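Local coordinates for protein 6-phosphogluconolactonase (Thermotoga maritima, PDB 1VL1) that catalyses the hydrolysis of 6-phosphogluconolactone to 6-phosphogluconate, the second step in the oxidative stage of the pentose phosphate pathway, at residues F184-S190 against F219-K223; D45-L51 against R73-S79; K15-L21 against K225-G231. All coordinates share one frame; numbering follows the deposited sequence.

Contact 1. Residues F184-S190 against F219-K223; sequences FRALNTS and FVRGK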
loop_
_atom_site.group_PDB
_atom_site.type_symbol
_atom_site.label_atom_id
_atom_site.label_comp_id
_atom_site.label_asym_id
_atom_site.label_seq_id
_atom_site.Cartn_x
_atom_site.Cartn_y
_atom_site.Cartn_z
ATOM N N PHE A 184 5.180 3.763 9.980
ATOM C CA PHE A 184 4.114 4.741 10.173
ATOM C C PHE A 184 4.487 6.145 9.653
ATOM O O PHE A 184 3.670 6.819 8.997
ATOM C CB PHE A 184 3.748 4.830 11.644
ATOM C CG PHE A 184 3.179 3.570 12.242
ATOM C CD1 PHE A 184 2.388 2.682 11.508
ATOM C CD2 PHE A 184 3.348 3.327 13.603
ATOM C CE1 PHE A 184 1.826 1.555 12.083
ATOM C CE2 PHE A 184 2.777 2.179 14.204
ATOM C CZ PHE A 184 2.009 1.280 13.424
ATOM N N ARG A 185 5.699 6.591 9.946
ATOM C CA ARG A 185 6.181 7.892 9.473
ATOM C C ARG A 185 6.012 8.082 7.976
ATOM O O ARG A 185 5.447 9.105 7.531
ATOM C CB ARG A 185 7.644 8.048 9.879
ATOM C CG ARG A 185 8.297 9.256 9.400
ATOM C CD ARG A 185 9.655 9.385 10.068
ATOM N NE ARG A 185 10.514 10.307 9.346
ATOM C CZ ARG A 185 11.847 10.217 9.288
ATOM N NH1 ARG A 185 12.505 9.235 9.921
ATOM N NH2 ARG A 185 12.525 11.115 8.575
ATOM N N ALA A 186 6.440 7.080 7.200
ATOM C CA ALA A 186 6.406 7.140 5.737
ATOM C C ALA A 186 4.941 7.111 5.272
ATOM O O ALA A 186 4.493 7.940 4.460
ATOM C CB ALA A 186 7.206 5.996 5.137
ATOM N N LEU A 187 4.187 6.174 5.833
ATOM C CA LEU A 187 2.776 5.992 5.399
ATOM C C LEU A 187 1.961 7.237 5.699
ATOM O O LEU A 187 1.088 7.642 4.925
ATOM C CB LEU A 187 2.160 4.724 6.033
ATOM C CG LEU A 187 2.725 3.390 5.487
ATOM C CD1 LEU A 187 2.138 2.268 6.266
ATOM C CD2 LEU A 187 2.335 3.249 4.041
ATOM N N ASN A 188 2.219 7.830 6.859
ATOM C CA ASN A 188 1.477 8.990 7.306
ATOM C C ASN A 188 1.820 10.315 6.605
ATOM O O ASN A 188 1.185 11.343 6.835
ATOM C CB ASN A 188 1.580 9.053 8.843
ATOM C CG ASN A 188 0.743 7.990 9.547
ATOM O OD1 ASN A 188 -0.079 7.327 8.930
ATOM N ND2 ASN A 188 0.981 7.809 10.840
ATOM N N THR A 189 2.791 10.319 5.684
ATOM C CA THR A 189 2.943 11.462 4.791
ATOM C C THR A 189 1.902 11.474 3.671
ATOM O O THR A 189 1.780 12.484 2.970
ATOM C CB THR A 189 4.325 11.534 4.104
ATOM O OG1 THR A 189 4.516 10.408 3.228
ATOM C CG2 THR A 189 5.451 11.471 5.130
ATOM N N SER A 190 1.155 10.389 3.514
ATOM C CA SER A 190 0.161 10.304 2.452
ATOM C C SER A 190 -1.021 11.231 2.707
ATOM O O SER A 190 -1.580 11.249 3.800
ATOM C CB SER A 190 -0.347 8.889 2.345
ATOM O OG SER A 190 0.637 7.892 2.167
ATOM N N PHE A 219 -2.865 3.140 13.458
ATOM C CA PHE A 219 -1.942 4.309 13.453
ATOM C C PHE A 219 -1.676 4.919 12.114
ATOM O O PHE A 219 -0.948 5.922 12.043
ATOM C CB PHE A 219 -0.620 3.944 14.139
ATOM C CG PHE A 219 -0.788 3.550 15.574
ATOM C CD1 PHE A 219 -0.928 4.509 16.576
ATOM C CD2 PHE A 219 -0.865 2.226 15.914
ATOM C CE1 PHE A 219 -1.138 4.152 17.877
ATOM C CE2 PHE A 219 -1.083 1.859 17.256
ATOM C CZ PHE A 219 -1.189 2.821 18.229
ATOM N N VAL A 220 -2.263 4.373 11.054
ATOM C CA VAL A 220 -1.992 4.839 9.701
ATOM C C VAL A 220 -3.188 5.672 9.256
ATOM O O VAL A 220 -4.329 5.183 9.136
ATOM C CB VAL A 220 -1.716 3.699 8.680
ATOM C CG1 VAL A 220 -1.443 4.286 7.332
ATOM C CG2 VAL A 220 -0.523 2.945 9.071
ATOM N N ARG A 221 -2.930 6.955 9.052
ATOM C CA ARG A 221 -3.956 7.923 8.701
ATOM C C ARG A 221 -3.484 8.835 7.615
ATOM O O ARG A 221 -2.309 9.251 7.607
ATOM C CB ARG A 221 -4.316 8.763 9.900
ATOM C CG ARG A 221 -4.747 8.006 11.119
ATOM C CD ARG A 221 -6.095 7.324 11.020
ATOM N NE ARG A 221 -6.317 6.526 12.251
ATOM C CZ ARG A 221 -6.943 6.911 13.341
ATOM N NH1 ARG A 221 -7.478 8.134 13.430
ATOM N NH2 ARG A 221 -7.026 6.065 14.376
ATOM N N GLY A 222 -4.386 9.211 6.713
ATOM C CA GLY A 222 -4.076 10.207 5.707
ATOM C C GLY A 222 -4.033 11.613 6.308
ATOM O O GLY A 222 -4.712 11.919 7.276
ATOM N N LYS A 223 -3.186 12.477 5.767
ATOM C CA LYS A 223 -3.129 13.832 6.265
ATOM C C LYS A 223 -4.431 14.599 6.010
ATOM O O LYS A 223 -4.806 15.492 6.791
ATOM C CB LYS A 223 -2.044 14.621 5.568
ATOM C CG LYS A 223 -0.668 14.194 5.822
ATOM C CD LYS A 223 0.207 15.085 4.936
ATOM C CE LYS A 223 1.642 14.698 4.954
ATOM N NZ LYS A 223 2.420 15.540 3.994
HETATM O O HOH W 1 -0.983 11.485 8.581
#

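Contact 2. Residues D45-L51 against R73-S79; sequences DKIFVVL and RIHFFLS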
loop_
_atom_site.group_PDB
_atom_site.type_symbol
_atom_site.label_atom_id
_atom_site.label_comp_id
_atom_site.label_asym_id
_atom_site.label_seq_id
_atom_site.Cartn_x
_atom_site.Cartn_y
_atom_site.Cartn_z
ATOM N N ASP A 45 1.397 17.824 -11.685
ATOM C CA ASP A 45 1.988 17.213 -12.865
ATOM C C ASP A 45 2.274 15.745 -12.601
ATOM O O ASP A 45 2.011 14.912 -13.461
ATOM C CB ASP A 45 3.261 17.990 -13.213
ATOM C CG ASP A 45 4.147 17.320 -14.275
ATOM O OD1 ASP A 45 3.636 16.594 -15.170
ATOM O OD2 ASP A 45 5.398 17.519 -14.302
ATOM N N LYS A 46 2.803 15.430 -11.424
ATOM C CA LYS A 46 3.146 14.046 -11.077
ATOM C C LYS A 46 2.438 13.668 -9.791
ATOM O O LYS A 46 2.319 14.493 -8.882
ATOM C CB LYS A 46 4.644 13.890 -10.862
ATOM C CG LYS A 46 5.465 14.483 -11.981
ATOM C CD LYS A 46 6.954 14.123 -11.841
ATOM C CE LYS A 46 7.631 14.910 -10.713
ATOM N NZ LYS A 46 9.126 14.768 -10.639
ATOM N N ILE A 47 1.983 12.441 -9.712
ATOM C CA ILE A 47 1.416 11.970 -8.457
ATOM C C ILE A 47 2.171 10.739 -7.974
ATOM O O ILE A 47 2.765 9.994 -8.796
ATOM C CB ILE A 47 -0.121 11.751 -8.545
ATOM C CG1 ILE A 47 -0.477 10.608 -9.515
ATOM C CG2 ILE A 47 -0.822 13.031 -8.995
ATOM C CD1 ILE A 47 -1.887 10.035 -9.297
ATOM N N PHE A 48 2.126 10.509 -6.650
ATOM C CA PHE A 48 2.901 9.470 -6.023
ATOM C C PHE A 48 1.975 8.589 -5.219
ATOM O O PHE A 48 1.251 9.087 -4.318
ATOM C CB PHE A 48 4.005 10.049 -5.148
ATOM C CG PHE A 48 4.899 10.932 -5.919
ATOM C CD1 PHE A 48 4.540 12.270 -6.108
ATOM C CD2 PHE A 48 6.003 10.439 -6.585
ATOM C CE1 PHE A 48 5.292 13.108 -6.892
ATOM C CE2 PHE A 48 6.794 11.304 -7.397
ATOM C CZ PHE A 48 6.432 12.622 -7.534
ATOM N N VAL A 49 1.961 7.321 -5.600
ATOM C CA VAL A 49 1.014 6.319 -5.079
ATOM C C VAL A 49 1.722 5.109 -4.447
ATOM O O VAL A 49 2.513 4.445 -5.080
ATOM C CB VAL A 49 0.029 5.853 -6.176
ATOM C CG1 VAL A 49 -1.031 4.948 -5.593
ATOM C CG2 VAL A 49 -0.577 7.061 -6.925
ATOM N N VAL A 50 1.393 4.816 -3.173
ATOM C CA VAL A 50 1.887 3.659 -2.421
ATOM C C VAL A 50 0.878 2.513 -2.589
ATOM O O VAL A 50 -0.344 2.754 -2.503
ATOM C CB VAL A 50 2.020 3.942 -0.932
ATOM C CG1 VAL A 50 2.312 2.644 -0.153
ATOM C CG2 VAL A 50 3.103 4.944 -0.690
ATOM N N LEU A 51 1.384 1.319 -2.910
ATOM C CA LEU A 51 0.543 0.124 -3.114
ATOM C C LEU A 51 0.942 -1.020 -2.184
ATOM O O LEU A 51 2.108 -1.415 -2.159
ATOM C CB LEU A 51 0.715 -0.389 -4.526
ATOM C CG LEU A 51 0.443 0.555 -5.662
ATOM C CD1 LEU A 51 0.750 -0.120 -7.031
ATOM C CD2 LEU A 51 -0.964 1.127 -5.605
ATOM N N ARG A 73 2.784 10.080 -15.720
ATOM C CA ARG A 73 2.663 11.091 -14.635
ATOM C C ARG A 73 2.393 10.412 -13.307
ATOM O O ARG A 73 2.238 11.080 -12.287
ATOM C CB ARG A 73 1.515 12.024 -14.992
ATOM C CG ARG A 73 1.828 12.875 -16.206
ATOM C CD ARG A 73 0.688 13.760 -16.663
ATOM N NE ARG A 73 0.264 14.637 -15.567
ATOM C CZ ARG A 73 -0.960 15.122 -15.427
ATOM N NH1 ARG A 73 -1.894 14.909 -16.343
ATOM N NH2 ARG A 73 -1.242 15.905 -14.397
ATOM N N ILE A 74 2.330 9.087 -13.279
ATOM C CA ILE A 74 2.011 8.387 -12.040
ATOM C C ILE A 74 3.173 7.553 -11.567
ATOM O O ILE A 74 3.668 6.721 -12.310
ATOM C CB ILE A 74 0.748 7.516 -12.163
ATOM C CG1 ILE A 74 -0.433 8.365 -12.680
ATOM C CG2 ILE A 74 0.439 6.871 -10.820
ATOM C CD1 ILE A 74 -1.605 7.547 -13.206
ATOM N N HIS A 75 3.636 7.814 -10.342
ATOM C CA HIS A 75 4.765 7.048 -9.731
ATOM C C HIS A 75 4.276 6.121 -8.657
ATOM O O HIS A 75 3.480 6.538 -7.785
ATOM C CB HIS A 75 5.796 8.018 -9.168
ATOM C CG HIS A 75 6.419 8.873 -10.213
ATOM N ND1 HIS A 75 7.730 8.741 -10.600
ATOM C CD2 HIS A 75 5.883 9.844 -10.985
ATOM C CE1 HIS A 75 7.973 9.589 -11.582
ATOM N NE2 HIS A 75 6.872 10.271 -11.832
ATOM N N PHE A 76 4.737 4.865 -8.689
ATOM C CA PHE A 76 4.214 3.855 -7.780
ATOM C C PHE A 76 5.330 3.336 -6.836
ATOM O O PHE A 76 6.449 3.184 -7.263
ATOM C CB PHE A 76 3.635 2.641 -8.573
ATOM C CG PHE A 76 2.335 2.948 -9.306
ATOM C CD1 PHE A 76 1.156 3.051 -8.605
ATOM C CD2 PHE A 76 2.314 3.181 -10.655
ATOM C CE1 PHE A 76 -0.041 3.323 -9.238
ATOM C CE2 PHE A 76 1.091 3.463 -11.295
ATOM C CZ PHE A 76 -0.044 3.528 -10.580
ATOM N N PHE A 77 4.951 3.052 -5.594
ATOM C CA PHE A 77 5.855 2.550 -4.582
ATOM C C PHE A 77 5.223 1.399 -3.863
ATOM O O PHE A 77 4.054 1.483 -3.493
ATOM C CB PHE A 77 6.150 3.655 -3.550
ATOM C CG PHE A 77 6.665 4.921 -4.158
ATOM C CD1 PHE A 77 5.793 5.838 -4.732
ATOM C CD2 PHE A 77 7.989 5.203 -4.140
ATOM C CE1 PHE A 77 6.261 6.963 -5.339
ATOM C CE2 PHE A 77 8.479 6.363 -4.754
ATOM C CZ PHE A 77 7.614 7.241 -5.321
ATOM N N LEU A 78 5.921 0.293 -3.635
ATOM C CA LEU A 78 5.374 -0.735 -2.739
ATOM C C LEU A 78 5.342 -0.298 -1.284
ATOM O O LEU A 78 6.298 0.326 -0.821
ATOM C CB LEU A 78 6.234 -1.975 -2.823
ATOM C CG LEU A 78 5.801 -2.926 -3.921
ATOM C CD1 LEU A 78 5.539 -2.337 -5.277
ATOM C CD2 LEU A 78 6.822 -3.993 -3.974
ATOM N N SER A 79 4.330 -0.707 -0.524
ATOM C CA SER A 79 4.255 -0.383 0.892
ATOM C C SER A 79 5.237 -1.282 1.675
ATOM O O SER A 79 5.648 -0.927 2.765
ATOM C CB SER A 79 2.855 -0.632 1.450
ATOM O OG SER A 79 2.415 -1.948 1.183
#

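Contact 3. Residues K15-L21 against K225-G231; sequences KTVIYLL and KTVWFVG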
loop_
_atom_site.group_PDB
_atom_site.type_symbol
_atom_site.label_atom_id
_atom_site.label_comp_id
_atom_site.label_asym_id
_atom_site.label_seq_id
_atom_site.Cartn_x
_atom_site.Cartn_y
_atom_site.Cartn_z
ATOM N N LYS A 15 -10.547 13.497 8.749
ATOM C CA LYS A 15 -11.622 12.598 9.216
ATOM C C LYS A 15 -11.414 11.204 8.601
ATOM O O LYS A 15 -10.489 10.981 7.804
ATOM C CB LYS A 15 -12.978 13.171 8.826
ATOM C CG LYS A 15 -13.181 13.313 7.298
ATOM C CD LYS A 15 -13.922 14.582 6.891
ATOM C CE LYS A 15 -14.500 14.457 5.455
ATOM N NZ LYS A 15 -14.617 15.762 4.685
ATOM N N THR A 16 -12.262 10.269 9.020
ATOM C CA THR A 16 -12.265 8.917 8.481
ATOM C C THR A 16 -13.637 8.686 7.859
ATOM O O THR A 16 -14.649 9.072 8.451
ATOM C CB THR A 16 -12.011 7.906 9.623
ATOM O OG1 THR A 16 -10.677 8.093 10.141
ATOM C CG2 THR A 16 -12.030 6.473 9.129
ATOM N N VAL A 17 -13.657 8.041 6.696
ATOM C CA VAL A 17 -14.893 7.627 6.029
ATOM C C VAL A 17 -14.825 6.114 5.827
ATOM O O VAL A 17 -13.779 5.599 5.479
ATOM C CB VAL A 17 -15.111 8.416 4.718
ATOM C CG1 VAL A 17 -16.388 8.029 4.071
ATOM C CG2 VAL A 17 -15.083 9.918 5.004
ATOM N N ILE A 18 -15.919 5.406 6.161
ATOM C CA ILE A 18 -16.045 3.974 5.939
ATOM C C ILE A 18 -17.247 3.707 5.021
ATOM O O ILE A 18 -18.341 4.128 5.296
ATOM C CB ILE A 18 -16.276 3.208 7.288
ATOM C CG1 ILE A 18 -15.084 3.384 8.225
ATOM C CG2 ILE A 18 -16.501 1.757 6.998
ATOM C CD1 ILE A 18 -15.402 3.239 9.635
ATOM N N TYR A 19 -16.969 3.031 3.894
ATOM C CA TYR A 19 -17.982 2.568 2.960
ATOM C C TYR A 19 -18.203 1.102 3.214
ATOM O O TYR A 19 -17.227 0.358 3.144
ATOM C CB TYR A 19 -17.486 2.728 1.529
ATOM C CG TYR A 19 -17.382 4.166 1.071
ATOM C CD1 TYR A 19 -18.447 4.815 0.491
ATOM C CD2 TYR A 19 -16.195 4.851 1.178
ATOM C CE1 TYR A 19 -18.339 6.111 0.094
ATOM C CE2 TYR A 19 -16.087 6.142 0.786
ATOM C CZ TYR A 19 -17.129 6.762 0.225
ATOM O OH TYR A 19 -16.971 8.059 -0.202
ATOM N N LEU A 20 -19.445 0.707 3.453
ATOM C CA LEU A 20 -19.837 -0.677 3.658
ATOM C C LEU A 20 -20.562 -1.111 2.397
ATOM O O LEU A 20 -21.630 -0.582 2.080
ATOM C CB LEU A 20 -20.766 -0.856 4.835
ATOM C CG LEU A 20 -20.322 -0.405 6.216
ATOM C CD1 LEU A 20 -21.405 -0.713 7.189
ATOM C CD2 LEU A 20 -19.062 -1.114 6.590
ATOM N N LEU A 21 -19.977 -2.084 1.706
ATOM C CA LEU A 21 -20.409 -2.529 0.393
ATOM C C LEU A 21 -20.854 -3.997 0.445
ATOM O O LEU A 21 -20.198 -4.836 1.054
ATOM C CB LEU A 21 -19.252 -2.413 -0.585
ATOM C CG LEU A 21 -18.653 -1.011 -0.668
ATOM C CD1 LEU A 21 -17.175 -0.983 -0.977
ATOM C CD2 LEU A 21 -19.465 -0.246 -1.694
ATOM N N LYS A 225 -7.399 12.680 4.616
ATOM C CA LYS A 225 -8.479 11.710 4.813
ATOM C C LYS A 225 -8.017 10.273 4.879
ATOM O O LYS A 225 -7.082 9.902 4.213
ATOM C CB LYS A 225 -9.471 11.830 3.663
ATOM C CG LYS A 225 -10.866 11.433 4.032
ATOM C CD LYS A 225 -11.883 11.693 2.891
ATOM C CE LYS A 225 -11.996 13.139 2.600
ATOM N NZ LYS A 225 -13.323 13.505 1.974
ATOM N N THR A 226 -8.711 9.469 5.695
ATOM C CA THR A 226 -8.572 8.031 5.704
ATOM C C THR A 226 -9.922 7.435 5.317
ATOM O O THR A 226 -10.968 7.843 5.817
ATOM C CB THR A 226 -8.182 7.534 7.081
ATOM O OG1 THR A 226 -6.983 8.202 7.505
ATOM C CG2 THR A 226 -7.863 6.122 7.076
ATOM N N VAL A 227 -9.884 6.523 4.370
ATOM C CA VAL A 227 -11.083 5.891 3.837
ATOM C C VAL A 227 -10.968 4.394 3.875
ATOM O O VAL A 227 -9.980 3.833 3.399
ATOM C CB VAL A 227 -11.281 6.295 2.370
ATOM C CG1 VAL A 227 -12.555 5.609 1.840
ATOM C CG2 VAL A 227 -11.379 7.849 2.200
ATOM N N TRP A 228 -11.984 3.716 4.409
ATOM C CA TRP A 228 -12.051 2.267 4.384
ATOM C C TRP A 228 -13.140 1.859 3.358
ATOM O O TRP A 228 -14.246 2.367 3.371
ATOM C CB TRP A 228 -12.436 1.711 5.748
ATOM C CG TRP A 228 -11.390 1.962 6.819
ATOM C CD1 TRP A 228 -11.131 3.157 7.420
ATOM C CD2 TRP A 228 -10.502 1.019 7.402
ATOM N NE1 TRP A 228 -10.133 3.024 8.338
ATOM C CE2 TRP A 228 -9.690 1.723 8.318
ATOM C CE3 TRP A 228 -10.282 -0.331 7.228
ATOM C CZ2 TRP A 228 -8.738 1.100 9.099
ATOM C CZ3 TRP A 228 -9.321 -0.948 8.010
ATOM C CH2 TRP A 228 -8.547 -0.222 8.910
ATOM N N PHE A 229 -12.796 0.897 2.502
ATOM C CA PHE A 229 -13.771 0.279 1.620
ATOM C C PHE A 229 -13.926 -1.145 2.143
ATOM O O PHE A 229 -13.000 -1.966 2.015
ATOM C CB PHE A 229 -13.260 0.285 0.175
ATOM C CG PHE A 229 -13.115 1.637 -0.412
ATOM C CD1 PHE A 229 -14.201 2.305 -0.862
ATOM C CD2 PHE A 229 -11.856 2.247 -0.538
ATOM C CE1 PHE A 229 -14.086 3.588 -1.393
ATOM C CE2 PHE A 229 -11.740 3.537 -1.090
ATOM C CZ PHE A 229 -12.830 4.183 -1.534
ATOM N N VAL A 230 -15.074 -1.427 2.738
ATOM C CA VAL A 230 -15.312 -2.669 3.454
ATOM C C VAL A 230 -16.352 -3.517 2.748
ATOM O O VAL A 230 -17.505 -3.088 2.577
ATOM C CB VAL A 230 -15.807 -2.375 4.845
ATOM C CG1 VAL A 230 -15.986 -3.692 5.648
ATOM C CG2 VAL A 230 -14.850 -1.397 5.531
ATOM N N GLY A 231 -15.923 -4.700 2.302
ATOM C CA GLY A 231 -16.801 -5.650 1.619
ATOM C C GLY A 231 -17.277 -6.755 2.558
ATOM O O GLY A 231 -16.590 -7.099 3.501
HETATM O O HOH W 2 -7.287 10.938 8.269
#

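Contact 1. Residues F184-S190 against F219-K223
The short helix 184-187 and the type I beta turn that follows it, L187 to S190, dock against the loop leading into strand 225-231, with N188 and S190 reaching the backbone of residues 219-223. The carboxamide of N188 grips that loop with both ends. ND2 donates to F219 O at 3.0 Å, the carbonyl oxygen lying close to the amide plane, while OD1 accepts from R221 N at 2.9 Å, the donor standing 38° out of the plane of the side-chain carbonyl. The two bonds fix the rotation of the amide and straddle V220. With its CG anti to the carbonyl carbon (chi1 -73°), N188 carries the amide beside its own backbone N and across to the loop. A water donates to both N188 O and R221 O and closes the next step, and beyond it K223 N gives a nearly straight bond to S190 O at 2.8 Å.

In the fold, this pairing places a helix-turn element from the end of strand 179-182 against the connection between helix 200-210 and strand 225-231. The turn is itself braced by hydroxyls: T189 OG1 donates to A186 O, and S190 OG to L187 O. Next to the amide, CB of F219 sits 3.7 Å above the F184 ring, over its centre, a CH-pi contact; the two rings themselves meet obliquely. V220, buried like F184 and L187, divides its methyls, CG2 meeting F184 CD1 at 3.8 Å and CG1 meeting L187 CB at 3.9 Å, while residues of strands 140-143 and 192-198 also pack on it. The extended chain of K223 runs past the carbonyls of N188 and T189, and its ammonium is hydrogen-bonded to Q137.

Contact 2. Residues D45-L51 against R73-S79
V49 and L51 pack against F76 on the face of the paired strands 47-51 and 74-78 that also carries I47 and I74; both faces of the pair are closely packed. L51 CD1 reaches F76 CD1 at 3.6 Å, with V49 CB meeting the same ring atom obliquely at 3.9 Å. I47 and I74 lie side by side; a chi1 of 66°, which sets I47 CG1 between its backbone N and carbonyl carbon, carries that atom over to I74 CG1. Helices 25-43 and 92-101 cover this face.

On the other face F48 CE2 lies over the H75 ring, although the two ring planes are inclined by 32°. The rings of F48 and F77 meet edge to edge, F77 CE1 to F48 CD2 at 3.7 Å, and F77 is further enclosed by H112, F138 and helix 120-134. Between the faces, backbone bonds pass back and forth from I47 N to S79 N; the last, S79 N to L51 O, approaches from well above the carbonyl plane.

The solvent side is the start of both segments, where D45 and K46 are exposed and polar atoms replace the close apolar packing. R73 curls back, its chain bent at chi3 (57°), and NE donates to D45 O at 2.8 Å with that oxygen in the guanidinium plane; D45 OD1 is only a long salt-bridge partner of R73 NE at 3.9 Å. NH2 goes on to the carbonyls of L41 and K44. A leucine in place of R73 would probably leave D45 O without this donor and the end of helix 25-43 less firmly tied to the sheet. Adjacent parallel strands connected through helix 57-64 form a beta-alpha-beta unit, as in the Rossmann-like fold of this family.

Contact 3. Residues K15-L21 against K225-G231
Six backbone bonds join K15-L21 to K225-G231, with V17, Y19 and L21 using their N-H groups to reach T226, W228 and V230 while T226, W228 and V230 donate back to K15, V17 and Y19. Strand 16-21 pairs within the sheet with 225-231 alone, making it an edge strand parallel to the C-terminal one. Most bonds are short, such as W228 N to V17 O at 2.8 Å, and Y19 N to W228 O is nearly straight at 176°. The first, T226 N to K15 O, is longer at 3.1 Å, and a water also donates to K15 O. That water is hydrogen-bonded to T226 OG1 at 2.9 Å, and the same hydroxyl accepts from G222 N. K225 and V227 point their backbone groups the other way, to L191 and strand 192-198, and F229 O takes a bond from Y25 OH.

On one face the rings of Y19 and F229 run nearly parallel, 11° apart, but slid so that they barely overlap. V227 CG1 lies at the edge of the Y19 ring and over one face of the F229 ring. On the other face T16 CG2 touches the edge of W228, 3.8 Å from CD1.

At the start of both strands two like charges meet, K15 NZ and K225 NZ lying 3.8 Å apart. The satisfied backbone groups, with apolar packing on both faces, probably outweigh the mild repulsion of the two lysines.

Overall arrangement
Contacts 2 and 3 are parallel strand pairs of one sheet, about 21 Å apart between centres, but differ in burial. Contact 2 is mostly buried, sheathed by helices on both faces; contact 3 pairs strand 225-231 with the N-terminal strand, many of whose residues reach the surface. Contact 1 has no strand pairing: a side-chain amide, a water and a single backbone bond, beside a small apolar cluster, join a turn to a loop. It meets contact 2 where L187 packs on V50, and contact 3 where R221 approaches T226; 219-223 also leads into strand 225-231. At the exposed ends, main-chain carbonyls satisfy an arginine in contact 2, while two ammonium groups adjoin in contact 3.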